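Long-range contacts in alpha-fucosidase (Bifidobacterium bifidum, PDB 2EAB), which is the catalytic part of a 1,2-alpha-L-fucosidase of glycoside hydrolase family 95 and probably cleaves alpha-linked fucose from glycans: residues K793-Y798 and Q846-I851; L691-N696 and Q782-F787; E836-S841 and G889-I894. One frame throughout, in Å; residues are numbered along the deposited sequence.

Overall arrangement
Following the chain, interaction 2 comes first. It closes a largely helical loop of 85 residues between 691-696 and 782-787. This ties the turn before helix 697-711 to the chain that follows helix 767-780. Strand 786-788 pairs with strand 794-796, which is itself part of interaction 1. That contact closes a second loop of 47 residues, rich in strands, between 793-798 and 846-851. Interaction 3 opens within this loop at 836-841 and closes beyond it at 889-894, so interactions 1 and 3 cross. Leu-839 and Ile-894 of interaction 3 pack on strand 847-851, joining two sheets. The Tyr-798 hydroxyl hydrogen-bonds to the Asp-695 carboxylate and links interactions 1 and 2.

Interaction 1: residues K793-Y798 and Q846-I851; sequences KKYVNY and QAAVKI
The ring of Tyr-798 lies beside the chain of Lys-850, and both side chains point the same way. Tyr-798 CE1 is 3.7 Å from Lys-850 CB and 3.8 Å from Lys-850 CD. The approach is oblique to the ring. At the edge of this ring, in its plane, is the carbonyl oxygen of Tyr-795. The ring of Tyr-795 has Lys-793 NZ above one face, offset toward the rim. Gln-846 OE1 lies at its edge, near the plane.

Ala-848 CB is 4.1 Å from Tyr-795 CB and 4.0 Å from Tyr-798 CB. Tyr-798 CB is also 3.4 Å from Ala-848 O. Lys-850 CG is anti to the backbone N (chi1 -171°), and the chain runs on extended past the ring. The hydroxyls bond elsewhere: Tyr-795 to Asp-789, Tyr-798 to Asp-695. Strand 794-796 pairs antiparallel with strand 786-788 and here lies against strand 847-851 of a mixed sheet in the C-terminal domain.

One water accepts from Lys-793 NZ (2.9 Å) and donates to Gln-846 OE1 (2.8 Å). A second donates to Lys-794 O and to Gln-846 OE1. Lys-793 NZ also donates to Lys-794 O (2.8 Å). Lys-793 and Gln-846 are exposed, so the polar link is water-mediated and at the surface. The carbon contacts of the buried tyrosines with Ala-848 and Lys-850 make the apolar part.

Interaction 2: residues L691-N696 and Q782-F787; sequences LITIDN and QSNSTF
Asp-695 and Phe-787 cross at about a right angle, with carboxylate and ring planes 80° apart. Asp-695 belongs to a type I beta turn from Thr-693 to Asn-696, just before helix 697-711. Asn-696 is the N-cap of that helix, and its OD1 accepts from Tyr-699 N. The turn also contains an ST turn: Asp-695 N donates to Thr-693 OG1 at 3.2 Å.

The two carboxylate oxygens have different surroundings. Asp-695 OD1 is 3.7 Å from Phe-787 CD1, oblique to the ring. Asp-695 OD2 accepts from Ser-785 OG at 2.6 Å. This donor comes from the anti side, 28° out of the carboxylate plane. Tyr-798 brings the second hydroxyl to OD2, and the two would probably stabilise its negative charge. Asp-695 CG is 3.3 Å from Thr-786 O. Ser-785 OG is anti to its own backbone N (chi1 -165°), which directs it to the turn. There it sits close beside the Thr-693 side chain.

The contact joins a loop of the catalytic domain to the chain just after helix 767-780, leading into strand 786-788. The side chain of Asn-784 is about 4 Å from that of Asp-690, a residue seen to bind calcium in a crystal structure of this protein, although no ion is bound to it in this chain. Two waters add bridges. One hydrogen-bonds to Thr-693 OG1 and donates to Thr-786 O at 2.9 Å. The other accepts from Asn-784 ND2 and donates to Ile-692 O, both at 3.0 Å.

Interaction 3: residues E836-S841 and G889-I894; sequences EVRLTS and GTTYTI
Thr-840 and Thr-891 share a hydrogen bond between their OG1 atoms at 2.7 Å; either could be the donor. They are a non-hydrogen-bonded pair in an antiparallel ladder, with backbone bonds on either side along the strands. Leu-839 and Tyr-892 form a hydrogen-bonded pair, with both N...O distances 2.8 Å. Val-837 and Ile-894 form another. Gly-889 N donates to Ser-841 O (2.8 Å).

On the face of Arg-838, Thr-840, Thr-891 and Thr-893, Arg-838 bends at chi3 (58°). One face of its guanidinium lies against Thr-891 CG2, which is 3.6 Å from Arg-838 NH2. Glu-836 CG is 3.9 Å and its OE2 3.8 Å from Thr-893 CG2. An alanine in place of Glu-836 would probably leave the Thr-893 methyl more open to solvent, since CG and the carboxylate beside it would be gone.

On the other face, Val-837 CB meets Ile-894 CB at 3.9 Å. The Tyr-892 ring has Leu-839 O and Ser-841 CB at its edge and Thr-890 CG2 over one face, offset toward the rim. Its hydroxyl bonds to Thr-887 N. Strands 833-841 and 890-896 are neighbours in an antiparallel sheet of the C-terminal domain, whose apolar face packs on strand 847-851 of a second sheet, as in a beta sandwich.

Interaction 1: residues K793-Y798 and Q846-I851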
ATOM      1  N   LYS A 793      -6.650  10.210  33.920  1.00  8.92           N
ATOM      2  CA  LYS A 793      -5.335  10.115  33.294  1.00  9.22           C
ATOM      3  C   LYS A 793      -5.430   9.424  31.939  1.00  8.46           C
ATOM      4  O   LYS A 793      -6.101   8.399  31.797  1.00  8.29           O
ATOM      5  CB  LYS A 793      -4.355   9.383  34.211  1.00  9.79           C
ATOM      6  CG  LYS A 793      -2.939   9.239  33.668  1.00 12.93           C
ATOM      7  CD  LYS A 793      -2.193  10.561  33.570  1.00 17.02           C
ATOM      8  CE  LYS A 793      -0.756  10.351  33.109  1.00 18.66           C
ATOM      9  NZ  LYS A 793      -0.667   9.732  31.751  1.00 20.23           N
ATOM     10  N   LYS A 794      -4.755  10.002  30.947  1.00  8.55           N
ATOM     11  CA  LYS A 794      -4.788   9.481  29.586  1.00  9.00           C
ATOM     12  C   LYS A 794      -3.502   8.756  29.207  1.00  8.76           C
ATOM     13  O   LYS A 794      -2.398   9.172  29.582  1.00  9.60           O
ATOM     14  CB  LYS A 794      -5.129  10.592  28.589  1.00  9.90           C
ATOM     15  CG  LYS A 794      -6.571  11.073  28.759  1.00 12.09           C
ATOM     16  CD  LYS A 794      -6.995  12.109  27.744  1.00 14.81           C
ATOM     17  CE  LYS A 794      -8.423  12.572  28.012  1.00 15.76           C
ATOM     18  NZ  LYS A 794      -9.452  11.540  27.684  1.00 16.56           N
ATOM     19  N   TYR A 795      -3.662   7.656  28.477  1.00  7.75           N
ATOM     20  CA  TYR A 795      -2.538   6.878  27.969  1.00  7.79           C
ATOM     21  C   TYR A 795      -2.735   6.761  26.469  1.00  7.19           C
ATOM     22  O   TYR A 795      -3.624   6.051  25.995  1.00  7.26           O
ATOM     23  CB  TYR A 795      -2.450   5.509  28.657  1.00  8.41           C
ATOM     24  CG  TYR A 795      -2.515   5.620  30.166  1.00 10.38           C
ATOM     25  CD1 TYR A 795      -1.361   5.609  30.947  1.00 12.64           C
ATOM     26  CD2 TYR A 795      -3.746   5.771  30.810  1.00 11.46           C
ATOM     27  CE1 TYR A 795      -1.444   5.740  32.342  1.00 12.41           C
ATOM     28  CE2 TYR A 795      -3.836   5.901  32.185  1.00 12.43           C
ATOM     29  CZ  TYR A 795      -2.685   5.879  32.938  1.00 11.95           C
ATOM     30  OH  TYR A 795      -2.789   6.005  34.301  1.00 13.14           O
ATOM     31  N   VAL A 796      -1.915   7.506  25.738  1.00  6.85           N
ATOM     32  CA  VAL A 796      -2.061   7.659  24.300  1.00  6.88           C
ATOM     33  C   VAL A 796      -1.280   6.566  23.586  1.00  6.64           C
ATOM     34  O   VAL A 796      -0.123   6.292  23.929  1.00  7.02           O
ATOM     35  CB  VAL A 796      -1.574   9.056  23.856  1.00  7.06           C
ATOM     36  CG1 VAL A 796      -1.649   9.212  22.347  1.00  7.71           C
ATOM     37  CG2 VAL A 796      -2.385  10.153  24.542  1.00  8.12           C
ATOM     38  N   ASN A 797      -1.906   5.962  22.575  1.00  6.65           N
ATOM     39  CA  ASN A 797      -1.282   4.904  21.786  1.00  6.95           C
ATOM     40  C   ASN A 797      -0.844   3.728  22.651  1.00  6.63           C
ATOM     41  O   ASN A 797       0.248   3.191  22.487  1.00  6.85           O
ATOM     42  CB  ASN A 797      -0.129   5.461  20.937  1.00  7.26           C
ATOM     43  CG  ASN A 797      -0.615   6.420  19.869  1.00  7.39           C
ATOM     44  OD1 ASN A 797      -1.814   6.525  19.630  1.00  8.57           O
ATOM     45  ND2 ASN A 797       0.310   7.118  19.224  1.00  8.20           N
ATOM     46  N   TYR A 798      -1.713   3.322  23.573  1.00  6.39           N
ATOM     47  CA  TYR A 798      -1.407   2.183  24.425  1.00  6.29           C
ATOM     48  C   TYR A 798      -1.339   0.907  23.588  1.00  6.55           C
ATOM     49  O   TYR A 798      -2.014   0.781  22.552  1.00  6.57           O
ATOM     50  CB  TYR A 798      -2.418   2.055  25.578  1.00  6.69           C
ATOM     51  CG  TYR A 798      -3.835   1.713  25.162  1.00  6.59           C
ATOM     52  CD1 TYR A 798      -4.237   0.386  25.021  1.00  6.87           C
ATOM     53  CD2 TYR A 798      -4.778   2.711  24.939  1.00  7.21           C
ATOM     54  CE1 TYR A 798      -5.537   0.057  24.646  1.00  7.33           C
ATOM     55  CE2 TYR A 798      -6.085   2.394  24.565  1.00  7.42           C
ATOM     56  CZ  TYR A 798      -6.449   1.065  24.415  1.00  7.03           C
ATOM     57  OH  TYR A 798      -7.729   0.715  24.045  1.00  7.48           O
ATOM     58  N   GLN A 846       7.330   5.098  27.931  1.00  8.66           N
ATOM     59  CA  GLN A 846       6.472   4.477  28.926  1.00  9.08           C
ATOM     60  C   GLN A 846       5.618   3.396  28.277  1.00  8.51           C
ATOM     61  O   GLN A 846       5.037   3.621  27.214  1.00  8.88           O
ATOM     62  CB  GLN A 846       5.560   5.519  29.556  1.00  9.63           C
ATOM     63  CG  GLN A 846       4.656   4.943  30.620  1.00 10.70           C
ATOM     64  CD  GLN A 846       3.682   5.953  31.166  1.00 11.32           C
ATOM     65  OE1 GLN A 846       2.885   6.540  30.429  1.00 12.07           O
ATOM     66  NE2 GLN A 846       3.735   6.161  32.467  1.00 11.12           N
ATOM     67  N   ALA A 847       5.564   2.229  28.913  1.00  8.18           N
ATOM     68  CA  ALA A 847       4.674   1.160  28.474  1.00  8.02           C
ATOM     69  C   ALA A 847       3.308   1.278  29.134  1.00  7.63           C
ATOM     70  O   ALA A 847       3.205   1.564  30.326  1.00  7.71           O
ATOM     71  CB  ALA A 847       5.280  -0.199  28.744  1.00  8.21           C
ATOM     72  N   ALA A 848       2.265   1.070  28.335  1.00  7.59           N
ATOM     73  CA  ALA A 848       0.893   1.025  28.817  1.00  7.91           C
ATOM     74  C   ALA A 848       0.234  -0.083  28.014  1.00  7.63           C
ATOM     75  O   ALA A 848       0.063   0.046  26.794  1.00  8.37           O
ATOM     76  CB  ALA A 848       0.197   2.362  28.610  1.00  8.14           C
ATOM     77  N   VAL A 849      -0.078  -1.188  28.687  1.00  7.73           N
ATOM     78  CA  VAL A 849      -0.442  -2.425  28.007  1.00  7.68           C
ATOM     79  C   VAL A 849      -1.825  -2.919  28.421  1.00  7.05           C
ATOM     80  O   VAL A 849      -2.069  -3.189  29.606  1.00  7.04           O
ATOM     81  CB  VAL A 849       0.612  -3.533  28.267  1.00  7.71           C
ATOM     82  CG1 VAL A 849       0.274  -4.786  27.481  1.00  8.74           C
ATOM     83  CG2 VAL A 849       2.013  -3.044  27.911  1.00  8.47           C
ATOM     84  N   LYS A 850      -2.721  -3.024  27.438  1.00  7.03           N
ATOM     85  CA  LYS A 850      -4.005  -3.691  27.603  1.00  7.24           C
ATOM     86  C   LYS A 850      -3.844  -5.114  27.104  1.00  7.48           C
ATOM     87  O   LYS A 850      -3.183  -5.350  26.088  1.00  7.64           O
ATOM     88  CB  LYS A 850      -5.085  -2.986  26.779  1.00  7.41           C
ATOM     89  CG  LYS A 850      -6.501  -3.478  27.057  1.00  7.16           C
ATOM     90  CD  LYS A 850      -7.546  -2.732  26.240  1.00  7.24           C
ATOM     91  CE  LYS A 850      -8.941  -3.249  26.554  1.00  8.47           C
ATOM     92  NZ  LYS A 850      -9.989  -2.531  25.770  1.00  7.94           N
ATOM     93  N   ILE A 851      -4.443  -6.065  27.814  1.00  7.64           N
ATOM     94  CA  ILE A 851      -4.495  -7.436  27.326  1.00  8.05           C
ATOM     95  C   ILE A 851      -5.969  -7.778  27.187  1.00  7.90           C
ATOM     96  O   ILE A 851      -6.646  -8.105  28.167  1.00  8.03           O
ATOM     97  CB  ILE A 851      -3.723  -8.430  28.236  1.00  8.13           C
ATOM     98  CG1 ILE A 851      -2.243  -8.032  28.310  1.00  8.52           C
ATOM     99  CG2 ILE A 851      -3.859  -9.858  27.707  1.00  8.91           C
ATOM    100  CD1 ILE A 851      -1.416  -8.823  29.315  1.00  8.98           C
TER
HETATM  101  O   HOH W   1       2.095   9.157  31.041  1.00 30.13           O
HETATM  102  O   HOH W   2       0.294   8.071  29.512  1.00 48.27           O

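Interaction 2: residues L691-N696 and Q782-F787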
ATOM      1  N   LEU A 691     -10.544   8.446  15.767  1.00  7.64           N
ATOM      2  CA  LEU A 691     -11.743   9.196  16.077  1.00  7.84           C
ATOM      3  C   LEU A 691     -12.808   8.295  16.702  1.00  7.98           C
ATOM      4  O   LEU A 691     -13.581   8.733  17.560  1.00  8.29           O
ATOM      5  CB  LEU A 691     -12.246   9.824  14.784  1.00  8.84           C
ATOM      6  CG  LEU A 691     -13.409  10.802  14.768  1.00  9.39           C
ATOM      7  CD1 LEU A 691     -13.222  11.942  15.766  1.00  9.86           C
ATOM      8  CD2 LEU A 691     -13.532  11.335  13.355  1.00 10.08           C
ATOM      9  N   ILE A 692     -12.834   7.038  16.267  1.00  7.54           N
ATOM     10  CA  ILE A 692     -13.775   6.042  16.760  1.00  7.57           C
ATOM     11  C   ILE A 692     -12.951   4.856  17.231  1.00  7.06           C
ATOM     12  O   ILE A 692     -12.334   4.156  16.424  1.00  7.20           O
ATOM     13  CB  ILE A 692     -14.776   5.588  15.665  1.00  7.52           C
ATOM     14  CG1 ILE A 692     -15.568   6.780  15.111  1.00  7.67           C
ATOM     15  CG2 ILE A 692     -15.704   4.505  16.207  1.00  8.27           C
ATOM     16  CD1 ILE A 692     -16.347   6.470  13.829  1.00  8.29           C
ATOM     17  N   THR A 693     -12.918   4.649  18.545  1.00  6.91           N
ATOM     18  CA  THR A 693     -12.116   3.587  19.131  1.00  7.42           C
ATOM     19  C   THR A 693     -12.900   2.804  20.171  1.00  7.60           C
ATOM     20  O   THR A 693     -13.968   3.232  20.629  1.00  7.79           O
ATOM     21  CB  THR A 693     -10.859   4.128  19.835  1.00  7.34           C
ATOM     22  OG1 THR A 693     -11.242   4.744  21.069  1.00  7.56           O
ATOM     23  CG2 THR A 693     -10.090   5.132  18.967  1.00  8.13           C
ATOM     24  N   ILE A 694     -12.338   1.660  20.542  1.00  7.74           N
ATOM     25  CA  ILE A 694     -12.914   0.783  21.550  1.00  8.35           C
ATOM     26  C   ILE A 694     -13.125   1.504  22.895  1.00  8.39           C
ATOM     27  O   ILE A 694     -13.980   1.101  23.691  1.00  9.19           O
ATOM     28  CB  ILE A 694     -12.050  -0.508  21.696  1.00  8.48           C
ATOM     29  CG1 ILE A 694     -12.811  -1.622  22.425  1.00  9.51           C
ATOM     30  CG2 ILE A 694     -10.687  -0.210  22.339  1.00  8.99           C
ATOM     31  CD1 ILE A 694     -13.964  -2.216  21.633  1.00 11.64           C
ATOM     32  N   ASP A 695     -12.372   2.576  23.128  1.00  8.38           N
ATOM     33  CA  ASP A 695     -12.477   3.342  24.371  1.00  8.73           C
ATOM     34  C   ASP A 695     -13.652   4.315  24.409  1.00  9.37           C
ATOM     35  O   ASP A 695     -13.883   4.971  25.424  1.00 10.28           O
ATOM     36  CB  ASP A 695     -11.162   4.064  24.643  1.00  8.41           C
ATOM     37  CG  ASP A 695     -10.030   3.101  24.868  1.00  7.57           C
ATOM     38  OD1 ASP A 695      -9.832   2.696  26.032  1.00  7.54           O
ATOM     39  OD2 ASP A 695      -9.389   2.695  23.870  1.00  7.72           O
ATOM     40  N   ASN A 696     -14.386   4.409  23.304  1.00 10.04           N
ATOM     41  CA  ASN A 696     -15.564   5.261  23.236  1.00 10.85           C
ATOM     42  C   ASN A 696     -16.747   4.437  22.759  1.00 10.83           C
ATOM     43  O   ASN A 696     -16.990   4.319  21.556  1.00 10.49           O
ATOM     44  CB  ASN A 696     -15.294   6.449  22.305  1.00 11.46           C
ATOM     45  CG  ASN A 696     -16.463   7.423  22.210  1.00 12.63           C
ATOM     46  OD1 ASN A 696     -17.599   7.106  22.568  1.00 14.30           O
ATOM     47  ND2 ASN A 696     -16.184   8.615  21.704  1.00 13.99           N
ATOM     48  N   GLN A 782      -3.277  -3.878  18.496  1.00  6.02           N
ATOM     49  CA  GLN A 782      -3.646  -2.512  18.143  1.00  6.16           C
ATOM     50  C   GLN A 782      -2.854  -1.559  19.014  1.00  6.14           C
ATOM     51  O   GLN A 782      -2.455  -1.914  20.129  1.00  6.53           O
ATOM     52  CB  GLN A 782      -5.156  -2.292  18.279  1.00  6.32           C
ATOM     53  CG  GLN A 782      -5.924  -2.895  17.104  1.00  6.18           C
ATOM     54  CD  GLN A 782      -7.415  -3.049  17.338  1.00  6.30           C
ATOM     55  OE1 GLN A 782      -8.040  -2.244  18.029  1.00  6.43           O
ATOM     56  NE2 GLN A 782      -7.997  -4.088  16.743  1.00  6.79           N
ATOM     57  N   SER A 783      -2.613  -0.351  18.515  1.00  5.95           N
ATOM     58  CA  SER A 783      -1.844   0.619  19.282  1.00  6.17           C
ATOM     59  C   SER A 783      -2.215   2.063  18.963  1.00  5.95           C
ATOM     60  O   SER A 783      -1.426   2.972  19.208  1.00  6.27           O
ATOM     61  CB  SER A 783      -0.335   0.384  19.108  1.00  6.26           C
ATOM     62  OG  SER A 783       0.084   0.571  17.764  1.00  6.58           O
ATOM     63  N   ASN A 784      -3.422   2.265  18.438  1.00  6.20           N
ATOM     64  CA  ASN A 784      -3.850   3.585  17.978  1.00  6.42           C
ATOM     65  C   ASN A 784      -4.758   4.333  18.939  1.00  6.22           C
ATOM     66  O   ASN A 784      -5.050   5.511  18.714  1.00  6.51           O
ATOM     67  CB  ASN A 784      -4.598   3.463  16.652  1.00  6.34           C
ATOM     68  CG  ASN A 784      -5.953   2.803  16.819  1.00  7.19           C
ATOM     69  OD1 ASN A 784      -6.029   1.633  17.184  1.00  7.74           O
ATOM     70  ND2 ASN A 784      -7.022   3.547  16.576  1.00  7.76           N
ATOM     71  N   SER A 785      -5.239   3.668  19.982  1.00  6.53           N
ATOM     72  CA  SER A 785      -6.259   4.291  20.816  1.00  6.85           C
ATOM     73  C   SER A 785      -5.682   5.019  22.023  1.00  6.78           C
ATOM     74  O   SER A 785      -4.482   4.949  22.288  1.00  7.16           O
ATOM     75  CB  SER A 785      -7.310   3.271  21.236  1.00  6.97           C
ATOM     76  OG  SER A 785      -8.449   3.933  21.748  1.00  7.39           O
ATOM     77  N   THR A 786      -6.551   5.748  22.714  1.00  6.86           N
ATOM     78  CA  THR A 786      -6.211   6.447  23.947  1.00  7.10           C
ATOM     79  C   THR A 786      -7.140   5.962  25.052  1.00  7.14           C
ATOM     80  O   THR A 786      -8.363   5.953  24.894  1.00  7.40           O
ATOM     81  CB  THR A 786      -6.322   7.970  23.765  1.00  7.64           C
ATOM     82  OG1 THR A 786      -5.327   8.401  22.830  1.00  7.47           O
ATOM     83  CG2 THR A 786      -6.118   8.706  25.084  1.00  8.15           C
ATOM     84  N   PHE A 787      -6.535   5.540  26.156  1.00  6.75           N
ATOM     85  CA  PHE A 787      -7.220   5.021  27.338  1.00  7.31           C
ATOM     86  C   PHE A 787      -7.340   6.149  28.351  1.00  7.19           C
ATOM     87  O   PHE A 787      -6.407   6.940  28.523  1.00  7.24           O
ATOM     88  CB  PHE A 787      -6.361   3.893  27.912  1.00  7.72           C
ATOM     89  CG  PHE A 787      -6.968   3.146  29.075  1.00  7.37           C
ATOM     90  CD1 PHE A 787      -7.653   1.955  28.870  1.00  8.25           C
ATOM     91  CD2 PHE A 787      -6.766   3.583  30.382  1.00  8.33           C
ATOM     92  CE1 PHE A 787      -8.159   1.235  29.947  1.00  9.39           C
ATOM     93  CE2 PHE A 787      -7.272   2.869  31.463  1.00  8.94           C
ATOM     94  CZ  PHE A 787      -7.967   1.695  31.243  1.00  9.40           C
TER
HETATM   95  O   HOH W   3      -9.824   2.554  16.343  1.00  7.97           O
HETATM   96  O   HOH W   4      -9.791   6.654  22.441  1.00 10.35           O

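Interaction 3: residues E836-S841 and G889-I894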
ATOM      1  N   GLU A 836       1.578 -15.330  27.362  1.00 10.81           N
ATOM      2  CA  GLU A 836       2.817 -14.573  27.438  1.00 11.53           C
ATOM      3  C   GLU A 836       2.771 -13.397  26.473  1.00 10.83           C
ATOM      4  O   GLU A 836       2.242 -13.516  25.358  1.00 11.38           O
ATOM      5  CB  GLU A 836       4.023 -15.465  27.115  1.00 11.57           C
ATOM      6  CG  GLU A 836       5.372 -14.790  27.329  1.00 13.21           C
ATOM      7  CD  GLU A 836       6.533 -15.601  26.790  1.00 13.61           C
ATOM      8  OE1 GLU A 836       6.636 -15.769  25.555  1.00 16.11           O
ATOM      9  OE2 GLU A 836       7.354 -16.056  27.612  1.00 17.44           O
ATOM     10  N   VAL A 837       3.290 -12.260  26.923  1.00 10.19           N
ATOM     11  CA  VAL A 837       3.592 -11.148  26.034  1.00  9.99           C
ATOM     12  C   VAL A 837       5.067 -10.825  26.207  1.00  9.88           C
ATOM     13  O   VAL A 837       5.572 -10.785  27.337  1.00  9.66           O
ATOM     14  CB  VAL A 837       2.736  -9.898  26.345  1.00  9.86           C
ATOM     15  CG1 VAL A 837       3.044  -8.779  25.355  1.00 10.46           C
ATOM     16  CG2 VAL A 837       1.251 -10.234  26.314  1.00 10.64           C
ATOM     17  N   ARG A 838       5.758 -10.631  25.088  1.00  9.79           N
ATOM     18  CA  ARG A 838       7.132 -10.151  25.097  1.00 10.55           C
ATOM     19  C   ARG A 838       7.145  -8.773  24.456  1.00  9.70           C
ATOM     20  O   ARG A 838       6.806  -8.621  23.277  1.00  9.86           O
ATOM     21  CB  ARG A 838       8.053 -11.125  24.361  1.00 10.65           C
ATOM     22  CG  ARG A 838       8.140 -12.492  25.040  1.00 12.07           C
ATOM     23  CD  ARG A 838       9.135 -13.429  24.361  1.00 13.44           C
ATOM     24  NE  ARG A 838      10.486 -12.869  24.306  1.00 18.35           N
ATOM     25  CZ  ARG A 838      11.389 -12.944  25.282  1.00 20.39           C
ATOM     26  NH1 ARG A 838      11.105 -13.557  26.426  1.00 22.28           N
ATOM     27  NH2 ARG A 838      12.585 -12.395  25.112  1.00 21.63           N
ATOM     28  N   LEU A 839       7.512  -7.770  25.249  1.00  9.19           N
ATOM     29  CA  LEU A 839       7.468  -6.383  24.819  1.00  8.87           C
ATOM     30  C   LEU A 839       8.881  -5.821  24.818  1.00  8.36           C
ATOM     31  O   LEU A 839       9.467  -5.604  25.885  1.00  8.43           O
ATOM     32  CB  LEU A 839       6.564  -5.571  25.755  1.00  8.98           C
ATOM     33  CG  LEU A 839       6.295  -4.122  25.347  1.00  8.54           C
ATOM     34  CD1 LEU A 839       5.223  -4.060  24.262  1.00  9.99           C
ATOM     35  CD2 LEU A 839       5.888  -3.292  26.560  1.00  9.69           C
ATOM     36  N   THR A 840       9.436  -5.611  23.630  1.00  8.27           N
ATOM     37  CA  THR A 840      10.762  -5.032  23.517  1.00  8.29           C
ATOM     38  C   THR A 840      10.617  -3.533  23.326  1.00  7.87           C
ATOM     39  O   THR A 840      10.051  -3.076  22.327  1.00  8.11           O
ATOM     40  CB  THR A 840      11.541  -5.620  22.329  1.00  8.39           C
ATOM     41  OG1 THR A 840      11.556  -7.050  22.424  1.00  9.58           O
ATOM     42  CG2 THR A 840      12.969  -5.091  22.316  1.00  9.28           C
ATOM     43  N   SER A 841      11.108  -2.758  24.287  1.00  7.76           N
ATOM     44  CA  SER A 841      11.064  -1.311  24.158  1.00  7.92           C
ATOM     45  C   SER A 841      12.257  -0.849  23.339  1.00  7.96           C
ATOM     46  O   SER A 841      13.400  -0.987  23.768  1.00  8.64           O
ATOM     47  CB  SER A 841      11.101  -0.647  25.526  1.00  7.76           C
ATOM     48  OG  SER A 841      11.032   0.757  25.371  1.00  8.12           O
ATOM     49  N   GLY A 889      16.100  -1.078  24.444  1.00 10.08           N
ATOM     50  CA  GLY A 889      16.917  -2.284  24.322  1.00 10.62           C
ATOM     51  C   GLY A 889      16.464  -3.436  25.199  1.00 10.98           C
ATOM     52  O   GLY A 889      16.924  -4.567  25.029  1.00 11.46           O
ATOM     53  N   THR A 890      15.551  -3.158  26.128  1.00 10.79           N
ATOM     54  CA  THR A 890      15.098  -4.162  27.091  1.00 10.73           C
ATOM     55  C   THR A 890      13.782  -4.814  26.665  1.00 10.63           C
ATOM     56  O   THR A 890      12.876  -4.141  26.166  1.00 10.52           O
ATOM     57  CB  THR A 890      14.983  -3.557  28.512  1.00 10.84           C
ATOM     58  OG1 THR A 890      16.241  -2.976  28.883  1.00 11.85           O
ATOM     59  CG2 THR A 890      14.615  -4.618  29.543  1.00 11.02           C
ATOM     60  N   THR A 891      13.704  -6.131  26.843  1.00 10.56           N
ATOM     61  CA  THR A 891      12.481  -6.889  26.621  1.00 10.77           C
ATOM     62  C   THR A 891      11.831  -7.253  27.955  1.00 11.00           C
ATOM     63  O   THR A 891      12.481  -7.778  28.869  1.00 11.51           O
ATOM     64  CB  THR A 891      12.737  -8.155  25.765  1.00 10.82           C
ATOM     65  OG1 THR A 891      13.192  -7.763  24.467  1.00 10.97           O
ATOM     66  CG2 THR A 891      11.469  -8.982  25.605  1.00 11.05           C
ATOM     67  N   TYR A 892      10.538  -6.962  28.043  1.00 10.99           N
ATOM     68  CA  TYR A 892       9.737  -7.213  29.235  1.00 11.20           C
ATOM     69  C   TYR A 892       8.803  -8.372  28.965  1.00 11.58           C
ATOM     70  O   TYR A 892       8.188  -8.450  27.897  1.00 12.37           O
ATOM     71  CB  TYR A 892       8.965  -5.947  29.622  1.00 11.37           C
ATOM     72  CG  TYR A 892       9.911  -4.802  29.852  1.00 10.70           C
ATOM     73  CD1 TYR A 892      10.420  -4.544  31.124  1.00 10.79           C
ATOM     74  CD2 TYR A 892      10.358  -4.019  28.789  1.00 10.44           C
ATOM     75  CE1 TYR A 892      11.324  -3.518  31.335  1.00 10.92           C
ATOM     76  CE2 TYR A 892      11.264  -2.995  28.989  1.00 11.31           C
ATOM     77  CZ  TYR A 892      11.741  -2.746  30.264  1.00 11.20           C
ATOM     78  OH  TYR A 892      12.643  -1.735  30.458  1.00 11.68           O
ATOM     79  N   THR A 893       8.723  -9.284  29.925  1.00 11.58           N
ATOM     80  CA  THR A 893       7.895 -10.465  29.780  1.00 11.82           C
ATOM     81  C   THR A 893       6.687 -10.357  30.704  1.00 11.51           C
ATOM     82  O   THR A 893       6.829 -10.118  31.910  1.00 11.76           O
ATOM     83  CB  THR A 893       8.706 -11.752  30.054  1.00 12.07           C
ATOM     84  OG1 THR A 893       9.868 -11.770  29.216  1.00 13.35           O
ATOM     85  CG2 THR A 893       7.877 -12.992  29.772  1.00 13.22           C
ATOM     86  N   ILE A 894       5.503 -10.522  30.123  1.00 10.95           N
ATOM     87  CA  ILE A 894       4.243 -10.366  30.840  1.00 10.79           C
ATOM     88  C   ILE A 894       3.520 -11.701  30.876  1.00 10.87           C
ATOM     89  O   ILE A 894       3.255 -12.300  29.831  1.00 10.87           O
ATOM     90  CB  ILE A 894       3.354  -9.278  30.191  1.00 10.66           C
ATOM     91  CG1 ILE A 894       4.142  -7.970  30.030  1.00 10.81           C
ATOM     92  CG2 ILE A 894       2.096  -9.054  31.017  1.00 10.45           C
ATOM     93  CD1 ILE A 894       3.422  -6.897  29.231  1.00 10.80           C
TER